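Long-range contact in 3-oxoacyl-(Acyl-carrier protein) synthase (Burkholderia xenovorans, PDB 4EFI), which probably catalyses the condensation of acyl groups with an acyl-carrier-protein-bound extender, as a 3-oxoacyl-[acyl-carrier-protein] synthase of the thiolase superfamily: residues F241-T253 with F328-A340. Sequence-based numbering, arbitrary orientation.
Sequences FTLNAVPKLVSRT and FGFGVGYSWASAA
With chi1 at 150°, F241 swings its ring beside its own carbonyl carbon and toward the hairpin, where Y334, its CG turned away from its carbonyl carbon, lies flat against it. The two rings make a face-to-face stack: their centroids are 3.9 Å apart and their planes differ by 12°. Y334 CB adds a CH-pi contact over the same F241 ring. W336 completes this aromatic cluster obliquely, its CE3 meeting F241 CE1 at 3.6 Å.

Toward the middle of the helix, L249 packs on the hairpin, its CD1 on S338 and its CD2 between the F328 and W336 rings, at the edge of both and 4.1 Å from F328 CD1. V246 CG2 and T242 CG2 both meet the F330 ring, their side chains crossing it at about a right angle, with T242 CG2 3.6 Å from F330 CD2. V250 CG2 sits over the centre of one face of F328, 3.8 Å from the ring centroid, a CH-pi contact.

The polar link is at T253: S338 OG donates to T253 OG1 (2.7 Å), which in turn donates to L249 O, also at 2.7 Å, from above the carbonyl plane. T253 N also donates to L249 O, so two bonds grip this oxygen. This relay fixes the threonine hydroxyl at a buried position.

Segment 241-253 of helix 235-257 thus runs along the hairpin, its axis at 25° to that of 335-340 and roughly antiparallel to 328-331, covering part of one face of the five-stranded sheet of this thiolase-type fold; L249 and T253 also touch I194 of strand 190-197. On that same face, helix 274-283 flanks it, with M276 against T242 and L280 against V246 and F330; helix 130-143 packs on the hairpin's other face, through P132 and Q133 against A337.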
ATOM      1  N   PHE A 241       8.185  12.875 -11.331  1.00 23.37           N
ATOM      2  CA  PHE A 241       8.825  11.589 -10.997  1.00 27.07           C
ATOM      3  C   PHE A 241       7.944  10.433 -11.444  1.00 23.75           C
ATOM      4  O   PHE A 241       8.399   9.510 -12.136  1.00 26.07           O
ATOM      5  CB  PHE A 241       9.096  11.485  -9.475  1.00 24.28           C
ATOM      6  CG  PHE A 241       9.067  10.056  -8.918  1.00 23.17           C
ATOM      7  CD1 PHE A 241      10.051   9.134  -9.261  1.00 24.46           C
ATOM      8  CD2 PHE A 241       8.055   9.648  -8.034  1.00 22.13           C
ATOM      9  CE1 PHE A 241      10.015   7.829  -8.741  1.00 24.43           C
ATOM     10  CE2 PHE A 241       8.021   8.341  -7.514  1.00 22.15           C
ATOM     11  CZ  PHE A 241       8.999   7.444  -7.871  1.00 23.82           C
ATOM     12  N   THR A 242       6.681  10.491 -11.048  1.00 18.77           N
ATOM     13  CA  THR A 242       5.758   9.399 -11.270  1.00 18.86           C
ATOM     14  C   THR A 242       5.492   9.188 -12.767  1.00 19.49           C
ATOM     15  O   THR A 242       5.523   8.049 -13.257  1.00 19.81           O
ATOM     16  CB  THR A 242       4.428   9.642 -10.558  1.00 19.70           C
ATOM     17  OG1 THR A 242       4.640   9.793  -9.152  1.00 21.31           O
ATOM     18  CG2 THR A 242       3.503   8.463 -10.765  1.00 21.76           C
ATOM     19  N   LEU A 243       5.220  10.272 -13.491  1.00 21.38           N
ATOM     20  CA  LEU A 243       4.791  10.173 -14.882  1.00 23.96           C
ATOM     21  C   LEU A 243       5.925   9.668 -15.757  1.00 28.05           C
ATOM     22  O   LEU A 243       5.692   9.164 -16.866  1.00 28.16           O
ATOM     23  CB  LEU A 243       4.296  11.529 -15.389  1.00 26.91           C
ATOM     24  N   ASN A 244       7.149   9.810 -15.266  1.00 25.97           N
ATOM     25  CA  ASN A 244       8.315   9.316 -15.979  1.00 30.59           C
ATOM     26  C   ASN A 244       8.630   7.872 -15.596  1.00 29.29           C
ATOM     27  O   ASN A 244       8.754   7.009 -16.466  1.00 35.43           O
ATOM     28  CB  ASN A 244       9.524  10.220 -15.706  1.00 35.01           C
ATOM     29  N   ALA A 245       8.749   7.599 -14.302  1.00 25.42           N
ATOM     30  CA  ALA A 245       9.188   6.286 -13.851  1.00 24.63           C
ATOM     31  C   ALA A 245       8.138   5.187 -13.997  1.00 24.03           C
ATOM     32  O   ALA A 245       8.474   4.043 -14.321  1.00 23.07           O
ATOM     33  CB  ALA A 245       9.646   6.361 -12.409  1.00 24.23           C
ATOM     34  N   VAL A 246       6.876   5.497 -13.730  1.00 19.24           N
ATOM     35  CA  VAL A 246       5.902   4.425 -13.637  1.00 18.00           C
ATOM     36  C   VAL A 246       5.494   3.838 -14.999  1.00 17.28           C
ATOM     37  O   VAL A 246       5.365   2.628 -15.121  1.00 17.47           O
ATOM     38  CB  VAL A 246       4.711   4.836 -12.745  1.00 18.53           C
ATOM     39  CG1 VAL A 246       3.621   3.769 -12.751  1.00 19.62           C
ATOM     40  CG2 VAL A 246       5.228   5.075 -11.332  1.00 18.55           C
ATOM     41  N   PRO A 247       5.319   4.671 -16.044  1.00 20.32           N
ATOM     42  CA  PRO A 247       5.002   4.026 -17.327  1.00 21.23           C
ATOM     43  C   PRO A 247       6.104   3.066 -17.798  1.00 21.22           C
ATOM     44  O   PRO A 247       5.805   2.015 -18.357  1.00 21.36           O
ATOM     45  CB  PRO A 247       4.834   5.218 -18.283  1.00 25.06           C
ATOM     46  CG  PRO A 247       4.370   6.328 -17.384  1.00 23.78           C
ATOM     47  CD  PRO A 247       5.169   6.136 -16.119  1.00 20.85           C
ATOM     48  N   LYS A 248       7.359   3.416 -17.552  1.00 21.93           N
ATOM     49  CA  LYS A 248       8.487   2.549 -17.883  1.00 23.34           C
ATOM     50  C   LYS A 248       8.461   1.262 -17.054  1.00 19.61           C
ATOM     51  O   LYS A 248       8.741   0.177 -17.545  1.00 20.67           O
ATOM     52  CB  LYS A 248       9.797   3.302 -17.637  1.00 28.33           C
ATOM     53  N   LEU A 249       8.114   1.396 -15.779  1.00 17.52           N
ATOM     54  CA  LEU A 249       7.927   0.244 -14.912  1.00 17.35           C
ATOM     55  C   LEU A 249       6.835  -0.687 -15.442  1.00 16.18           C
ATOM     56  O   LEU A 249       7.010  -1.903 -15.482  1.00 17.32           O
ATOM     57  CB  LEU A 249       7.574   0.724 -13.508  1.00 15.30           C
ATOM     58  CG  LEU A 249       7.213  -0.352 -12.485  1.00 16.59           C
ATOM     59  CD1 LEU A 249       8.409  -1.241 -12.182  1.00 16.86           C
ATOM     60  CD2 LEU A 249       6.667   0.298 -11.230  1.00 15.11           C
ATOM     61  N   VAL A 250       5.713  -0.111 -15.858  1.00 17.09           N
ATOM     62  CA  VAL A 250       4.604  -0.910 -16.357  1.00 17.56           C
ATOM     63  C   VAL A 250       5.044  -1.663 -17.615  1.00 18.84           C
ATOM     64  O   VAL A 250       4.836  -2.872 -17.730  1.00 19.36           O
ATOM     65  CB  VAL A 250       3.361  -0.044 -16.649  1.00 18.41           C
ATOM     66  CG1 VAL A 250       2.280  -0.853 -17.356  1.00 19.39           C
ATOM     67  CG2 VAL A 250       2.813   0.551 -15.353  1.00 17.63           C
ATOM     68  N   SER A 251       5.652  -0.948 -18.553  0.74 19.02           N
ATOM     69  CA  SER A 251       6.080  -1.557 -19.805  0.74 20.55           C
ATOM     70  C   SER A 251       7.003  -2.744 -19.548  0.74 19.65           C
ATOM     71  O   SER A 251       6.802  -3.840 -20.069  0.74 20.27           O
ATOM     72  CB  SER A 251       6.789  -0.521 -20.679  0.74 21.90           C
ATOM     73  OG  SER A 251       7.246  -1.095 -21.888  0.74 30.58           O
ATOM     74  N   ARG A 252       8.020  -2.523 -18.726  1.00 18.59           N
ATOM     75  CA  ARG A 252       9.027  -3.565 -18.499  1.00 18.61           C
ATOM     76  C   ARG A 252       8.446  -4.749 -17.742  1.00 17.48           C
ATOM     77  O   ARG A 252       8.784  -5.907 -18.014  1.00 18.50           O
ATOM     78  CB  ARG A 252      10.266  -3.005 -17.801  1.00 19.06           C
ATOM     79  CG  ARG A 252      11.372  -4.024 -17.648  1.00 18.58           C
ATOM     80  CD  ARG A 252      11.971  -4.488 -18.973  1.00 21.10           C
ATOM     81  NE  ARG A 252      12.949  -5.543 -18.696  1.00 20.93           N
ATOM     82  CZ  ARG A 252      13.304  -6.505 -19.522  1.00 23.00           C
ATOM     83  NH1 ARG A 252      12.802  -6.564 -20.748  1.00 24.86           N
ATOM     84  NH2 ARG A 252      14.185  -7.415 -19.120  1.00 22.25           N
ATOM     85  N   THR A 253       7.545  -4.455 -16.805  1.00 17.04           N
ATOM     86  CA  THR A 253       6.872  -5.510 -16.055  1.00 17.84           C
ATOM     87  C   THR A 253       6.095  -6.410 -17.006  1.00 18.24           C
ATOM     88  O   THR A 253       6.172  -7.648 -16.927  1.00 19.25           O
ATOM     89  CB  THR A 253       5.923  -4.923 -14.988  1.00 18.33           C
ATOM     90  OG1 THR A 253       6.692  -4.176 -14.033  1.00 17.49           O
ATOM     91  CG2 THR A 253       5.181  -6.032 -14.273  1.00 19.36           C
ATOM     92  N   PHE A 328       1.288  -1.978  -9.122  1.00 12.66           N
ATOM     93  CA  PHE A 328       2.300  -0.933  -9.302  1.00 12.59           C
ATOM     94  C   PHE A 328       2.220   0.059  -8.171  1.00 13.19           C
ATOM     95  O   PHE A 328       1.226   0.757  -8.036  1.00 12.93           O
ATOM     96  CB  PHE A 328       2.086  -0.232 -10.652  1.00 13.31           C
ATOM     97  CG  PHE A 328       2.042  -1.184 -11.803  1.00 13.12           C
ATOM     98  CD1 PHE A 328       3.216  -1.709 -12.324  1.00 15.70           C
ATOM     99  CD2 PHE A 328       0.835  -1.637 -12.295  1.00 15.49           C
ATOM    100  CE1 PHE A 328       3.186  -2.636 -13.347  1.00 16.26           C
ATOM    101  CE2 PHE A 328       0.797  -2.570 -13.323  1.00 15.89           C
ATOM    102  CZ  PHE A 328       1.977  -3.055 -13.853  1.00 16.36           C
ATOM    103  N   GLY A 329       3.278   0.102  -7.368  1.00 12.67           N
ATOM    104  CA  GLY A 329       3.369   1.019  -6.251  1.00 13.36           C
ATOM    105  C   GLY A 329       4.514   1.984  -6.474  1.00 13.89           C
ATOM    106  O   GLY A 329       5.541   1.622  -7.040  1.00 14.95           O
ATOM    107  N   PHE A 330       4.315   3.228  -6.062  1.00 13.48           N
ATOM    108  CA  PHE A 330       5.315   4.266  -6.244  1.00 13.91           C
ATOM    109  C   PHE A 330       5.127   5.334  -5.178  1.00 16.28           C
ATOM    110  O   PHE A 330       4.024   5.527  -4.678  1.00 18.70           O
ATOM    111  CB  PHE A 330       5.140   4.885  -7.630  1.00 14.23           C
ATOM    112  CG  PHE A 330       3.704   5.095  -8.003  1.00 15.96           C
ATOM    113  CD1 PHE A 330       2.942   4.048  -8.489  1.00 16.47           C
ATOM    114  CD2 PHE A 330       3.107   6.331  -7.838  1.00 16.25           C
ATOM    115  CE1 PHE A 330       1.616   4.234  -8.818  1.00 17.21           C
ATOM    116  CE2 PHE A 330       1.780   6.523  -8.166  1.00 18.15           C
ATOM    117  CZ  PHE A 330       1.034   5.472  -8.657  1.00 18.58           C
ATOM    118  N   GLY A 331       6.194   6.051  -4.851  1.00 14.70           N
ATOM    119  CA  GLY A 331       6.111   7.119  -3.874  1.00 16.23           C
ATOM    120  C   GLY A 331       7.391   7.295  -3.085  1.00 13.86           C
ATOM    121  O   GLY A 331       8.460   7.462  -3.661  1.00 14.60           O
ATOM    122  N   VAL A 332       7.113   7.490  -1.806  0.60 14.80           N
ATOM    123  CA  VAL A 332       8.126   7.854  -0.820  0.60 11.93           C
ATOM    124  C   VAL A 332       9.450   7.127  -1.060  0.60 12.04           C
ATOM    125  O   VAL A 332       9.467   5.914  -1.207  0.60 12.66           O
ATOM    126  CB  VAL A 332       7.642   7.534   0.622  0.60 14.15           C
ATOM    127  CG1 VAL A 332       8.710   7.863   1.635  0.60 15.82           C
ATOM    128  CG2 VAL A 332       6.415   8.309   0.980  0.60 15.21           C
ATOM    129  N   GLY A 333      10.552   7.867  -1.068  1.00 12.51           N
ATOM    130  CA  GLY A 333      11.872   7.265  -1.129  1.00 13.21           C
ATOM    131  C   GLY A 333      12.886   8.128  -1.860  1.00 13.30           C
ATOM    132  O   GLY A 333      13.847   8.587  -1.259  1.00 13.80           O
ATOM    133  N   TYR A 334      12.692   8.371  -3.158  1.00 13.62           N
ATOM    134  CA  TYR A 334      11.678   7.725  -3.993  1.00 13.22           C
ATOM    135  C   TYR A 334      11.862   6.225  -4.100  1.00 13.48           C
ATOM    136  O   TYR A 334      12.985   5.712  -4.100  1.00 12.99           O
ATOM    137  CB  TYR A 334      11.758   8.264  -5.416  1.00 13.90           C
ATOM    138  CG  TYR A 334      11.368   9.697  -5.642  1.00 14.74           C
ATOM    139  CD1 TYR A 334      10.377  10.318  -4.884  1.00 14.02           C
ATOM    140  CD2 TYR A 334      11.949  10.406  -6.673  1.00 17.48           C
ATOM    141  CE1 TYR A 334      10.006  11.636  -5.144  1.00 16.15           C
ATOM    142  CE2 TYR A 334      11.571  11.722  -6.940  1.00 16.62           C
ATOM    143  CZ  TYR A 334      10.604  12.312  -6.178  1.00 17.00           C
ATOM    144  OH  TYR A 334      10.227  13.621  -6.437  1.00 21.51           O
ATOM    145  N   SER A 335      10.753   5.528  -4.292  1.00 12.49           N
ATOM    146  CA  SER A 335      10.749   4.097  -4.444  1.00 13.25           C
ATOM    147  C   SER A 335       9.619   3.728  -5.403  1.00 12.78           C
ATOM    148  O   SER A 335       8.569   4.380  -5.413  1.00 14.47           O
ATOM    149  CB  SER A 335      10.573   3.462  -3.060  1.00 13.90           C
ATOM    150  OG  SER A 335      10.572   2.051  -3.142  1.00 17.16           O
ATOM    151  N   TRP A 336       9.816   2.685  -6.189  1.00 13.18           N
ATOM    152  CA  TRP A 336       8.754   2.164  -7.046  1.00 13.29           C
ATOM    153  C   TRP A 336       8.907   0.658  -7.166  1.00 13.94           C
ATOM    154  O   TRP A 336      10.014   0.124  -7.060  1.00 14.20           O
ATOM    155  CB  TRP A 336       8.773   2.830  -8.426  1.00 13.84           C
ATOM    156  CG  TRP A 336      10.040   2.684  -9.184  1.00 14.54           C
ATOM    157  CD1 TRP A 336      10.296   1.769 -10.152  1.00 15.75           C
ATOM    158  CD2 TRP A 336      11.222   3.491  -9.079  1.00 15.35           C
ATOM    159  NE1 TRP A 336      11.568   1.927 -10.641  1.00 16.66           N
ATOM    160  CE2 TRP A 336      12.148   3.005 -10.023  1.00 15.68           C
ATOM    161  CE3 TRP A 336      11.579   4.593  -8.284  1.00 15.52           C
ATOM    162  CZ2 TRP A 336      13.434   3.540 -10.160  1.00 16.65           C
ATOM    163  CZ3 TRP A 336      12.838   5.142  -8.441  1.00 16.34           C
ATOM    164  CH2 TRP A 336      13.753   4.618  -9.372  1.00 18.11           C
ATOM    165  N   ALA A 337       7.802  -0.049  -7.375  1.00 12.82           N
ATOM    166  CA  ALA A 337       7.861  -1.502  -7.386  1.00 13.90           C
ATOM    167  C   ALA A 337       6.642  -2.078  -8.072  1.00 12.76           C
ATOM    168  O   ALA A 337       5.538  -1.515  -7.981  1.00 13.50           O
ATOM    169  CB  ALA A 337       7.997  -2.058  -5.978  1.00 13.56           C
ATOM    170  N   SER A 338       6.834  -3.193  -8.766  1.00 12.26           N
ATOM    171  CA  SER A 338       5.732  -3.905  -9.408  1.00 11.87           C
ATOM    172  C   SER A 338       5.706  -5.373  -9.039  1.00 13.05           C
ATOM    173  O   SER A 338       6.703  -5.949  -8.601  1.00 13.54           O
ATOM    174  CB  SER A 338       5.838  -3.796 -10.922  1.00 13.00           C
ATOM    175  OG  SER A 338       6.995  -4.494 -11.342  1.00 14.85           O
ATOM    176  N   ALA A 339       4.528  -5.978  -9.229  1.00 12.23           N
ATOM    177  CA  ALA A 339       4.336  -7.423  -9.146  1.00 12.60           C
ATOM    178  C   ALA A 339       3.404  -7.819 -10.272  1.00 13.25           C
ATOM    179  O   ALA A 339       2.416  -7.125 -10.541  1.00 15.25           O
ATOM    180  CB  ALA A 339       3.733  -7.814  -7.819  1.00 13.22           C
ATOM    181  N   ALA A 340       3.685  -8.935 -10.911  1.00 13.28           N
ATOM    182  CA  ALA A 340       2.800  -9.474 -11.923  1.00 13.55           C
ATOM    183  C   ALA A 340       2.708 -10.954 -11.670  1.00 13.28           C
ATOM    184  O   ALA A 340       3.709 -11.651 -11.690  1.00 14.94           O
ATOM    185  CB  ALA A 340       3.343  -9.226 -13.310  1.00 15.84           C
TER